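Local structure of nucleoporin NUP170 (Chaetomium thermophilum, 5HAX) at residues G82-S87 and F93-T98; V148-T151 and S157-L160; A48-V53 and Y390-V395. The protein serves as a scaffold nucleoporin of the nuclear pore complex, probably as part of its inner ring. All coordinates share one frame; numbering follows the deposited sequence.

Contact 1 of 3, residues G82-S87 and F93-T98; sequences GYAWAS and FLWDYT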
ATOM      1  N   GLY A  82       4.631  -9.324  10.987  1.00 46.07           N
ATOM      2  CA  GLY A  82       5.512 -10.412  10.604  1.00 40.76           C
ATOM      3  C   GLY A  82       5.321 -11.686  11.396  1.00 54.84           C
ATOM      4  O   GLY A  82       6.274 -12.454  11.554  1.00 49.66           O
ATOM      5  N   TYR A  83       4.108 -11.942  11.883  1.00 47.48           N
ATOM      6  CA  TYR A  83       3.804 -13.135  12.658  1.00 45.97           C
ATOM      7  C   TYR A  83       2.757 -13.980  11.944  1.00 48.15           C
ATOM      8  O   TYR A  83       1.903 -13.462  11.218  1.00 41.53           O
ATOM      9  CB  TYR A  83       3.295 -12.778  14.059  1.00 48.20           C
ATOM     10  CG  TYR A  83       4.391 -12.547  15.070  1.00 57.76           C
ATOM     11  CD1 TYR A  83       5.080 -11.343  15.111  1.00 50.64           C
ATOM     12  CD2 TYR A  83       4.733 -13.530  15.988  1.00 56.47           C
ATOM     13  CE1 TYR A  83       6.081 -11.127  16.034  1.00 57.77           C
ATOM     14  CE2 TYR A  83       5.736 -13.323  16.917  1.00 60.59           C
ATOM     15  CZ  TYR A  83       6.406 -12.118  16.935  1.00 65.40           C
ATOM     16  OH  TYR A  83       7.405 -11.904  17.857  1.00 61.61           O
ATOM     17  N   ALA A  84       2.846 -15.288  12.157  1.00 47.68           N
ATOM     18  CA  ALA A  84       1.833 -16.250  11.754  1.00 44.92           C
ATOM     19  C   ALA A  84       1.328 -16.972  12.996  1.00 55.73           C
ATOM     20  O   ALA A  84       1.926 -16.889  14.072  1.00 45.70           O
ATOM     21  CB  ALA A  84       2.390 -17.249  10.733  1.00 43.98           C
ATOM     22  N   TRP A  85       0.208 -17.678  12.850  1.00 43.40           N
ATOM     23  CA  TRP A  85      -0.347 -18.417  13.975  1.00 42.26           C
ATOM     24  C   TRP A  85      -0.987 -19.704  13.485  1.00 43.54           C
ATOM     25  O   TRP A  85      -1.378 -19.832  12.321  1.00 45.56           O
ATOM     26  CB  TRP A  85      -1.367 -17.587  14.766  1.00 41.51           C
ATOM     27  CG  TRP A  85      -2.539 -17.086  13.970  1.00 51.85           C
ATOM     28  CD1 TRP A  85      -2.651 -15.874  13.360  1.00 51.75           C
ATOM     29  CD2 TRP A  85      -3.770 -17.778  13.718  1.00 42.33           C
ATOM     30  NE1 TRP A  85      -3.871 -15.767  12.738  1.00 44.96           N
ATOM     31  CE2 TRP A  85      -4.577 -16.922  12.944  1.00 44.54           C
ATOM     32  CE3 TRP A  85      -4.265 -19.037  14.070  1.00 44.28           C
ATOM     33  CZ2 TRP A  85      -5.851 -17.284  12.512  1.00 45.27           C
ATOM     34  CZ3 TRP A  85      -5.532 -19.394  13.640  1.00 50.79           C
ATOM     35  CH2 TRP A  85      -6.310 -18.520  12.870  1.00 39.66           C
ATOM     36  N   ALA A  86      -1.079 -20.662  14.403  1.00 46.40           N
ATOM     37  CA  ALA A  86      -1.712 -21.946  14.154  1.00 43.70           C
ATOM     38  C   ALA A  86      -2.517 -22.321  15.386  1.00 53.98           C
ATOM     39  O   ALA A  86      -2.005 -22.243  16.507  1.00 48.34           O
ATOM     40  CB  ALA A  86      -0.674 -23.031  13.846  1.00 51.86           C
ATOM     41  N   SER A  87      -3.772 -22.708  15.180  1.00 45.26           N
ATOM     42  CA  SER A  87      -4.627 -23.196  16.253  1.00 44.99           C
ATOM     43  C   SER A  87      -4.822 -24.698  16.093  1.00 48.77           C
ATOM     44  O   SER A  87      -5.044 -25.186  14.981  1.00 52.42           O
ATOM     45  CB  SER A  87      -5.982 -22.483  16.258  1.00 42.50           C
ATOM     46  OG  SER A  87      -6.755 -22.826  15.120  1.00 46.83           O
ATOM     47  N   PHE A  93      -0.818 -21.128  18.852  1.00 53.99           N
ATOM     48  CA  PHE A  93       0.631 -20.951  18.787  1.00 55.13           C
ATOM     49  C   PHE A  93       0.969 -19.866  17.775  1.00 52.70           C
ATOM     50  O   PHE A  93       0.586 -19.967  16.605  1.00 50.84           O
ATOM     51  CB  PHE A  93       1.324 -22.264  18.414  1.00 55.52           C
ATOM     52  CG  PHE A  93       1.100 -23.364  19.409  1.00 62.79           C
ATOM     53  CD1 PHE A  93       1.883 -23.452  20.547  1.00 58.37           C
ATOM     54  CD2 PHE A  93       0.102 -24.304  19.211  1.00 59.01           C
ATOM     55  CE1 PHE A  93       1.677 -24.461  21.469  1.00 61.92           C
ATOM     56  CE2 PHE A  93      -0.109 -25.315  20.129  1.00 65.64           C
ATOM     57  CZ  PHE A  93       0.680 -25.394  21.260  1.00 62.46           C
ATOM     58  N   LEU A  94       1.691 -18.842  18.227  1.00 51.38           N
ATOM     59  CA  LEU A  94       2.161 -17.745  17.391  1.00 44.84           C
ATOM     60  C   LEU A  94       3.669 -17.847  17.207  1.00 54.80           C
ATOM     61  O   LEU A  94       4.375 -18.400  18.057  1.00 56.32           O
ATOM     62  CB  LEU A  94       1.820 -16.386  18.012  1.00 43.43           C
ATOM     63  CG  LEU A  94       0.356 -15.970  18.172  1.00 56.47           C
ATOM     64  CD1 LEU A  94      -0.381 -16.838  19.182  1.00 60.47           C
ATOM     65  CD2 LEU A  94       0.288 -14.509  18.593  1.00 60.31           C
ATOM     66  N   TRP A  95       4.170 -17.302  16.099  1.00 55.33           N
ATOM     67  CA  TRP A  95       5.609 -17.291  15.873  1.00 54.05           C
ATOM     68  C   TRP A  95       5.964 -16.258  14.814  1.00 56.99           C
ATOM     69  O   TRP A  95       5.176 -15.973  13.910  1.00 51.06           O
ATOM     70  CB  TRP A  95       6.124 -18.676  15.461  1.00 53.23           C
ATOM     71  CG  TRP A  95       5.820 -19.067  14.043  1.00 54.32           C
ATOM     72  CD1 TRP A  95       6.616 -18.872  12.949  1.00 54.20           C
ATOM     73  CD2 TRP A  95       4.647 -19.739  13.568  1.00 48.32           C
ATOM     74  NE1 TRP A  95       6.007 -19.376  11.824  1.00 53.95           N
ATOM     75  CE2 TRP A  95       4.797 -19.914  12.178  1.00 55.36           C
ATOM     76  CE3 TRP A  95       3.482 -20.207  14.184  1.00 54.14           C
ATOM     77  CZ2 TRP A  95       3.828 -20.533  11.395  1.00 51.36           C
ATOM     78  CZ3 TRP A  95       2.521 -20.823  13.403  1.00 52.06           C
ATOM     79  CH2 TRP A  95       2.700 -20.980  12.024  1.00 49.19           C
ATOM     80  N   ASP A  96       7.168 -15.702  14.949  1.00 57.14           N
ATOM     81  CA  ASP A  96       7.711 -14.735  14.000  1.00 49.53           C
ATOM     82  C   ASP A  96       8.298 -15.489  12.812  1.00 53.62           C
ATOM     83  O   ASP A  96       9.329 -16.158  12.941  1.00 48.67           O
ATOM     84  CB  ASP A  96       8.765 -13.873  14.693  1.00 65.37           C
ATOM     85  CG  ASP A  96       9.562 -13.021  13.726  1.00 64.59           C
ATOM     86  OD1 ASP A  96       9.032 -12.649  12.659  1.00 58.39           O
ATOM     87  OD2 ASP A  96      10.730 -12.716  14.043  1.00 67.83           O
ATOM     88  N   TYR A  97       7.649 -15.387  11.650  1.00 53.80           N
ATOM     89  CA  TYR A  97       8.077 -16.159  10.489  1.00 48.49           C
ATOM     90  C   TYR A  97       9.301 -15.574   9.798  1.00 51.39           C
ATOM     91  O   TYR A  97       9.901 -16.259   8.965  1.00 57.39           O
ATOM     92  CB  TYR A  97       6.929 -16.297   9.481  1.00 55.59           C
ATOM     93  CG  TYR A  97       6.424 -14.998   8.882  1.00 49.20           C
ATOM     94  CD1 TYR A  97       7.135 -14.342   7.886  1.00 54.36           C
ATOM     95  CD2 TYR A  97       5.219 -14.446   9.297  1.00 44.70           C
ATOM     96  CE1 TYR A  97       6.670 -13.164   7.335  1.00 47.98           C
ATOM     97  CE2 TYR A  97       4.744 -13.270   8.747  1.00 44.06           C
ATOM     98  CZ  TYR A  97       5.475 -12.633   7.770  1.00 47.77           C
ATOM     99  OH  TYR A  97       5.004 -11.462   7.224  1.00 44.86           O
ATOM    100  N   THR A  98       9.689 -14.337  10.115  1.00 56.72           N
ATOM    101  CA  THR A  98      10.923 -13.782   9.573  1.00 59.45           C
ATOM    102  C   THR A  98      12.155 -14.337  10.274  1.00 64.95           C
ATOM    103  O   THR A  98      13.250 -14.303   9.701  1.00 68.51           O
ATOM    104  CB  THR A  98      10.925 -12.253   9.687  1.00 61.36           C
ATOM    105  OG1 THR A  98      11.132 -11.870  11.051  1.00 55.15           O
ATOM    106  CG2 THR A  98       9.610 -11.665   9.180  1.00 58.11           C
TER

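Contact 2 of 3, residues V148-T151 and S157-L160; sequences VSAT and SKSL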
ATOM      1  N   VAL A 148      -1.635  -7.099  23.672  1.00 49.48           N
ATOM      2  CA  VAL A 148      -0.451  -7.434  22.891  1.00 49.18           C
ATOM      3  C   VAL A 148       0.467  -6.223  22.840  1.00 53.70           C
ATOM      4  O   VAL A 148       0.008  -5.086  22.680  1.00 52.65           O
ATOM      5  CB  VAL A 148      -0.817  -7.888  21.462  1.00 51.87           C
ATOM      6  CG1 VAL A 148       0.445  -8.211  20.667  1.00 58.92           C
ATOM      7  CG2 VAL A 148      -1.746  -9.088  21.508  1.00 48.96           C
ATOM      8  N   SER A 149       1.768  -6.476  22.971  1.00 59.61           N
ATOM      9  CA  SER A 149       2.803  -5.464  22.787  1.00 58.15           C
ATOM     10  C   SER A 149       3.780  -5.996  21.748  1.00 59.34           C
ATOM     11  O   SER A 149       4.537  -6.930  22.029  1.00 60.67           O
ATOM     12  CB  SER A 149       3.517  -5.151  24.104  1.00 68.86           C
ATOM     13  OG  SER A 149       4.414  -4.065  23.945  1.00 73.00           O
ATOM     14  N   ALA A 150       3.753  -5.411  20.550  1.00 64.09           N
ATOM     15  CA  ALA A 150       4.596  -5.827  19.431  1.00 69.33           C
ATOM     16  C   ALA A 150       5.643  -4.740  19.203  1.00 75.97           C
ATOM     17  O   ALA A 150       5.561  -3.956  18.258  1.00 78.72           O
ATOM     18  CB  ALA A 150       3.758  -6.074  18.184  1.00 67.20           C
ATOM     19  N   THR A 151       6.652  -4.705  20.085  1.00 80.29           N
ATOM     20  CA  THR A 151       7.699  -3.693  19.989  1.00 92.35           C
ATOM     21  C   THR A 151       8.828  -4.180  19.081  1.00 94.20           C
ATOM     22  O   THR A 151       9.261  -5.329  19.196  1.00 96.28           O
ATOM     23  CB  THR A 151       8.258  -3.364  21.369  1.00 84.76           C
ATOM     24  OG1 THR A 151       8.708  -4.567  22.005  1.00 85.88           O
ATOM     25  CG2 THR A 151       7.186  -2.707  22.232  1.00 82.04           C
ATOM     26  N   SER A 157      12.258  -7.528  13.566  1.00 99.16           N
ATOM     27  CA  SER A 157      11.051  -8.326  13.729  1.00 94.14           C
ATOM     28  C   SER A 157      10.480  -8.065  15.114  1.00 99.26           C
ATOM     29  O   SER A 157      11.212  -8.102  16.108  1.00104.25           O
ATOM     30  CB  SER A 157      11.345  -9.816  13.539  1.00 88.50           C
ATOM     31  OG  SER A 157      12.286 -10.278  14.491  1.00 94.08           O
ATOM     32  N   LYS A 158       9.174  -7.814  15.172  1.00 94.01           N
ATOM     33  CA  LYS A 158       8.543  -7.354  16.402  1.00 92.32           C
ATOM     34  C   LYS A 158       8.658  -8.404  17.502  1.00 87.92           C
ATOM     35  O   LYS A 158       8.496  -9.603  17.261  1.00 85.38           O
ATOM     36  CB  LYS A 158       7.070  -7.024  16.143  1.00 81.02           C
ATOM     37  CG  LYS A 158       6.817  -6.115  14.935  1.00 77.02           C
ATOM     38  CD  LYS A 158       7.234  -4.676  15.200  1.00 95.48           C
ATOM     39  CE  LYS A 158       7.297  -3.867  13.908  1.00 86.94           C
ATOM     40  NZ  LYS A 158       6.021  -3.901  13.138  1.00 73.02           N
ATOM     41  N   SER A 159       8.951  -7.942  18.717  1.00 84.76           N
ATOM     42  CA  SER A 159       8.932  -8.788  19.906  1.00 78.56           C
ATOM     43  C   SER A 159       7.523  -8.778  20.482  1.00 72.24           C
ATOM     44  O   SER A 159       6.979  -7.709  20.778  1.00 78.69           O
ATOM     45  CB  SER A 159       9.939  -8.295  20.944  1.00 80.58           C
ATOM     46  OG  SER A 159       9.723  -8.924  22.195  1.00 86.17           O
ATOM     47  N   LEU A 160       6.940  -9.960  20.655  1.00 70.18           N
ATOM     48  CA  LEU A 160       5.532 -10.102  21.006  1.00 79.39           C
ATOM     49  C   LEU A 160       5.405 -10.663  22.417  1.00 72.01           C
ATOM     50  O   LEU A 160       5.915 -11.751  22.706  1.00 68.99           O
ATOM     51  CB  LEU A 160       4.820 -11.005  19.998  1.00 63.16           C
ATOM     52  CG  LEU A 160       3.295 -10.896  19.973  1.00 67.32           C
ATOM     53  CD1 LEU A 160       2.776 -11.200  18.580  1.00 62.42           C
ATOM     54  CD2 LEU A 160       2.665 -11.832  20.993  1.00 64.16           C
TER

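Contact 3 of 3, residues A48-V53 and Y390-V395; sequences APFHVV and YFFDVV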
ATOM      1  N   ALA A  48       8.819  -8.586 -15.054  1.00 44.73           N
ATOM      2  CA  ALA A  48       7.810  -9.117 -14.151  1.00 49.34           C
ATOM      3  C   ALA A  48       7.369  -8.030 -13.172  1.00 43.40           C
ATOM      4  O   ALA A  48       8.222  -7.338 -12.602  1.00 45.47           O
ATOM      5  CB  ALA A  48       8.364 -10.319 -13.388  1.00 47.01           C
ATOM      6  N   PRO A  49       6.062  -7.831 -12.965  1.00 40.75           N
ATOM      7  CA  PRO A  49       5.624  -6.796 -12.017  1.00 39.92           C
ATOM      8  C   PRO A  49       5.814  -7.187 -10.562  1.00 38.22           C
ATOM      9  O   PRO A  49       5.887  -6.298  -9.704  1.00 43.92           O
ATOM     10  CB  PRO A  49       4.137  -6.620 -12.358  1.00 40.58           C
ATOM     11  CG  PRO A  49       3.723  -7.959 -12.868  1.00 40.53           C
ATOM     12  CD  PRO A  49       4.921  -8.526 -13.587  1.00 45.45           C
ATOM     13  N   PHE A  50       5.892  -8.482 -10.267  1.00 33.59           N
ATOM     14  CA  PHE A  50       6.115  -8.993  -8.924  1.00 39.10           C
ATOM     15  C   PHE A  50       7.088 -10.159  -9.022  1.00 41.04           C
ATOM     16  O   PHE A  50       7.273 -10.740 -10.093  1.00 41.56           O
ATOM     17  CB  PHE A  50       4.811  -9.469  -8.265  1.00 40.03           C
ATOM     18  CG  PHE A  50       3.738  -8.417  -8.183  1.00 41.38           C
ATOM     19  CD1 PHE A  50       3.512  -7.734  -7.001  1.00 39.56           C
ATOM     20  CD2 PHE A  50       2.943  -8.126  -9.281  1.00 37.95           C
ATOM     21  CE1 PHE A  50       2.519  -6.775  -6.916  1.00 41.83           C
ATOM     22  CE2 PHE A  50       1.951  -7.165  -9.203  1.00 37.98           C
ATOM     23  CZ  PHE A  50       1.739  -6.491  -8.019  1.00 36.37           C
ATOM     24  N   HIS A  51       7.711 -10.508  -7.897  1.00 38.23           N
ATOM     25  CA  HIS A  51       8.514 -11.723  -7.868  1.00 46.71           C
ATOM     26  C   HIS A  51       8.741 -12.160  -6.429  1.00 41.23           C
ATOM     27  O   HIS A  51       8.696 -11.347  -5.499  1.00 44.50           O
ATOM     28  CB  HIS A  51       9.852 -11.540  -8.603  1.00 44.88           C
ATOM     29  CG  HIS A  51      10.805 -10.591  -7.941  1.00 45.99           C
ATOM     30  ND1 HIS A  51      10.400  -9.433  -7.312  1.00 56.74           N
ATOM     31  CD2 HIS A  51      12.155 -10.624  -7.834  1.00 57.96           C
ATOM     32  CE1 HIS A  51      11.459  -8.799  -6.838  1.00 49.59           C
ATOM     33  NE2 HIS A  51      12.536  -9.501  -7.140  1.00 57.85           N
ATOM     34  N   VAL A  52       8.964 -13.462  -6.262  1.00 41.63           N
ATOM     35  CA  VAL A  52       9.208 -14.052  -4.950  1.00 42.83           C
ATOM     36  C   VAL A  52      10.645 -13.759  -4.540  1.00 40.49           C
ATOM     37  O   VAL A  52      11.581 -14.002  -5.310  1.00 45.67           O
ATOM     38  CB  VAL A  52       8.942 -15.568  -4.979  1.00 47.10           C
ATOM     39  CG1 VAL A  52       9.171 -16.181  -3.603  1.00 45.54           C
ATOM     40  CG2 VAL A  52       7.527 -15.860  -5.463  1.00 48.12           C
ATOM     41  N   VAL A  53      10.826 -13.257  -3.317  1.00 44.34           N
ATOM     42  CA  VAL A  53      12.154 -12.873  -2.837  1.00 48.00           C
ATOM     43  C   VAL A  53      12.694 -13.877  -1.821  1.00 56.05           C
ATOM     44  O   VAL A  53      13.909 -14.084  -1.738  1.00 59.58           O
ATOM     45  CB  VAL A  53      12.138 -11.447  -2.248  1.00 53.78           C
ATOM     46  CG1 VAL A  53      11.965 -10.422  -3.364  1.00 56.30           C
ATOM     47  CG2 VAL A  53      11.053 -11.293  -1.196  1.00 55.13           C
ATOM     48  N   TYR A 390      -3.046  -3.619  -6.621  1.00 37.71           N
ATOM     49  CA  TYR A 390      -2.351  -4.902  -6.665  1.00 37.58           C
ATOM     50  C   TYR A 390      -3.342  -6.035  -6.418  1.00 35.41           C
ATOM     51  O   TYR A 390      -4.020  -6.057  -5.389  1.00 37.30           O
ATOM     52  CB  TYR A 390      -1.239  -4.934  -5.615  1.00 35.99           C
ATOM     53  CG  TYR A 390      -0.265  -3.775  -5.663  1.00 36.66           C
ATOM     54  CD1 TYR A 390       0.121  -3.200  -6.871  1.00 36.79           C
ATOM     55  CD2 TYR A 390       0.273  -3.255  -4.490  1.00 38.97           C
ATOM     56  CE1 TYR A 390       1.016  -2.142  -6.903  1.00 36.81           C
ATOM     57  CE2 TYR A 390       1.166  -2.202  -4.513  1.00 44.38           C
ATOM     58  CZ  TYR A 390       1.536  -1.650  -5.719  1.00 39.59           C
ATOM     59  OH  TYR A 390       2.424  -0.596  -5.732  1.00 41.62           O
ATOM     60  N   PHE A 391      -3.415  -6.980  -7.354  1.00 33.77           N
ATOM     61  CA  PHE A 391      -4.436  -8.025  -7.355  1.00 32.61           C
ATOM     62  C   PHE A 391      -3.769  -9.393  -7.289  1.00 33.83           C
ATOM     63  O   PHE A 391      -2.926  -9.714  -8.132  1.00 36.38           O
ATOM     64  CB  PHE A 391      -5.315  -7.906  -8.605  1.00 33.63           C
ATOM     65  CG  PHE A 391      -6.307  -9.027  -8.773  1.00 35.58           C
ATOM     66  CD1 PHE A 391      -7.182  -9.360  -7.754  1.00 37.01           C
ATOM     67  CD2 PHE A 391      -6.382  -9.725  -9.968  1.00 40.99           C
ATOM     68  CE1 PHE A 391      -8.100 -10.383  -7.916  1.00 36.19           C
ATOM     69  CE2 PHE A 391      -7.298 -10.744 -10.135  1.00 38.01           C
ATOM     70  CZ  PHE A 391      -8.160 -11.070  -9.108  1.00 36.19           C
ATOM     71  N   PHE A 392      -4.150 -10.191  -6.293  1.00 31.73           N
ATOM     72  CA  PHE A 392      -3.698 -11.571  -6.138  1.00 34.20           C
ATOM     73  C   PHE A 392      -4.899 -12.496  -6.263  1.00 34.45           C
ATOM     74  O   PHE A 392      -5.883 -12.330  -5.536  1.00 36.85           O
ATOM     75  CB  PHE A 392      -3.026 -11.792  -4.776  1.00 30.67           C
ATOM     76  CG  PHE A 392      -1.697 -11.104  -4.623  1.00 35.48           C
ATOM     77  CD1 PHE A 392      -0.522 -11.832  -4.655  1.00 43.74           C
ATOM     78  CD2 PHE A 392      -1.623  -9.735  -4.430  1.00 39.08           C
ATOM     79  CE1 PHE A 392       0.703 -11.208  -4.505  1.00 42.06           C
ATOM     80  CE2 PHE A 392      -0.400  -9.106  -4.282  1.00 40.37           C
ATOM     81  CZ  PHE A 392       0.762  -9.843  -4.319  1.00 38.60           C
ATOM     82  N   ASP A 393      -4.817 -13.475  -7.169  1.00 33.07           N
ATOM     83  CA  ASP A 393      -5.893 -14.443  -7.379  1.00 36.40           C
ATOM     84  C   ASP A 393      -5.333 -15.854  -7.291  1.00 35.00           C
ATOM     85  O   ASP A 393      -4.402 -16.204  -8.023  1.00 36.11           O
ATOM     86  CB  ASP A 393      -6.575 -14.235  -8.733  1.00 35.61           C
ATOM     87  CG  ASP A 393      -7.838 -15.069  -8.882  1.00 39.08           C
ATOM     88  OD1 ASP A 393      -8.276 -15.678  -7.885  1.00 41.66           O
ATOM     89  OD2 ASP A 393      -8.401 -15.109  -9.993  1.00 38.75           O
ATOM     90  N   VAL A 394      -5.912 -16.660  -6.404  1.00 36.41           N
ATOM     91  CA  VAL A 394      -5.525 -18.056  -6.230  1.00 41.83           C
ATOM     92  C   VAL A 394      -6.415 -18.876  -7.159  1.00 39.11           C
ATOM     93  O   VAL A 394      -7.597 -19.082  -6.881  1.00 38.16           O
ATOM     94  CB  VAL A 394      -5.667 -18.505  -4.774  1.00 44.96           C
ATOM     95  CG1 VAL A 394      -5.217 -19.952  -4.611  1.00 53.89           C
ATOM     96  CG2 VAL A 394      -4.876 -17.585  -3.853  1.00 45.14           C
ATOM     97  N   VAL A 395      -5.846 -19.343  -8.269  1.00 38.36           N
ATOM     98  CA  VAL A 395      -6.570 -20.136  -9.258  1.00 43.42           C
ATOM     99  C   VAL A 395      -6.308 -21.605  -8.967  1.00 50.17           C
ATOM    100  O   VAL A 395      -5.150 -22.028  -8.857  1.00 45.51           O
ATOM    101  CB  VAL A 395      -6.145 -19.774 -10.692  1.00 40.81           C
ATOM    102  CG1 VAL A 395      -6.932 -20.597 -11.703  1.00 43.75           C
ATOM    103  CG2 VAL A 395      -6.345 -18.286 -10.943  1.00 43.84           C
TER

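Contact 1 of 3, residues G82-S87 and F93-T98
A84 and W95 exchange backbone hydrogen bonds at the middle of this antiparallel pair, A84 N lying 3.0 Å from W95 O and W95 N 3.1 Å from A84 O. A86 and F93 repeat the exchange two residues further along, with A86 N 2.8 Å from F93 O. Close side-chain packing lies on the face of the two alanines. There the indole of W95 folds back across the partner strand, because its CG sits between the backbone N and the carbonyl carbon (chi1 76°). A84 CB consequently rests over the six-membered ring of W95, 4.0 Å from its centroid in a CH-pi contact, while A86 CB meets the edge of that indole. On the reverse face D96 CB lies over the ring of Y83, 3.9 Å from the centroid, and the Y83 hydroxyl bonds onward to K158 O.

Toward the exposed T98 the backbone bonding slackens: Y97 N reaches G82 O at 3.2 Å, with an N-H...O angle of 142°, although G82 O still lies over one face of the Y97 ring. D96 OD1 turns to its own segment. It accepts from T98 N, which makes an Asx turn, and T98 OG1 meets D96 OD1 at 2.8 Å on the syn side. Across from F78, G82 and Y83 form a G1 beta bulge. The two strands are the central hairpin of a four-stranded antiparallel meander, one blade of a beta-propeller.

Contact 2 of 3, residues V148-T151 and S157-L160
T151 and S159 face each other as an antiparallel hydrogen-bonded pair, and their two backbone bonds differ in quality. S159 N approaches T151 O at 2.7 Å with a nearly straight N-H...O angle of 166°. The return bond, from T151 N to S159 O, is weak, its N-H...O angle only 131°. Next along, A150 and L160 make a non-hydrogen-bonded pair.

Weaker CA-H...O contacts fill in between these bonds. L160 CA lies 3.5 Å from S149 O, and A150 CA points its hydrogen at S159 O from 3.3 Å. The carbonyl oxygens S149 O and S159 O are only 2.9 Å apart, a close approach for two acceptors that these C-H contacts may partly offset.

Such a ladder belongs to a beta hairpin: strands 142-151 and 159-170 are consecutive in a four-stranded antiparallel sheet, one blade of the propeller, in which 159-170 is an edge strand.

Apolar contacts gather on the face of V148, A150 and L160. V148 holds CG1 anti to the backbone N (chi1 179°), and this methyl meets L160 CG at 4.0 Å. Nearer the turn, A150 CB touches K158 CB, also at 4.0 Å. The K158 chain bends at chi2, laying CD alongside A150 O at 3.6 Å before its end leads away. On the other face T151 OG1 comes within 4.1 Å of S159 CB, where T151 is exposed and S159 partly so.

Polar bonds to residues beyond the pair hold the 148-151 strand from its other side. S149 OG bonds to T130 O, and the backbone N of A150 to T132 OG1. At the turn, S157 O is held by T153 OG1.

Contact 3 of 3, residues A48-V53 and Y390-V395
F50 meets two aromatic rings of the 390-395 strand and plays a different part toward each. Toward Y390 it offers its edge: F50 CZ stands 3.8 Å from Y390 CD1, and the two ring planes are nearly perpendicular (86°), an edge-to-face pair whose offset leaves the F50 ring off the tyrosine's centre. Toward F392 the roles reverse. The edge of F392 is turned to the face of F50, with centroids 5.7 Å apart and planes at 66°, and the closest atoms, F50 CD1 and F392 CZ, are 4.4 Å apart. F50 reaches both because its CG lies beside the backbone N and anti to the carbonyl carbon (chi1 -57°), sending the ring across the gap between the backbones. F50 CA and Y390 CA, the nearest such pair, are 9.7 Å apart.

A second shell surrounds and positions these rings. R487 makes a cation-pi contact with F50, touches Y390, and through NH1 bonds to P49 O, gripping the backbone just before F50. The hydroxyl of Y390 is held by E462 OE1, F392 meets the ring of F474, and V406, A408 and V485 pack against F50. Further out, H51 and V53 pair with strand 481-487, while F391 pairs with S407 and F392 with F384, on the two flanking strands of their own sheet.

Everything that joins the two segments directly is therefore aromatic and buried. Cohesion between these neighbouring propeller blades rests here on dispersion and on ring edges meeting ring faces, while the charge of R487 probably steadies the F50 ring from within its own sheet.

In the fold
Of the segments in these contacts, 48-53 comes first along the chain and supplies one half of contact 3, whose other half arrives more than 330 residues later. Inside the long loop that contact 3 closes, residues 82-98 complete contact 1 as a short hairpin, and residues 148-160 then complete contact 2 in the same way; these two follow in series without crossing. Their centres lie 12 Å apart and they touch, so successive blades meet there, whereas contact 3 stays about 10 Å from contact 1 and 15 Å from contact 2 at the nearest atoms. Strand 50-57 pairs with the late strand 481-487, consistent with the Velcro closure of a beta-propeller.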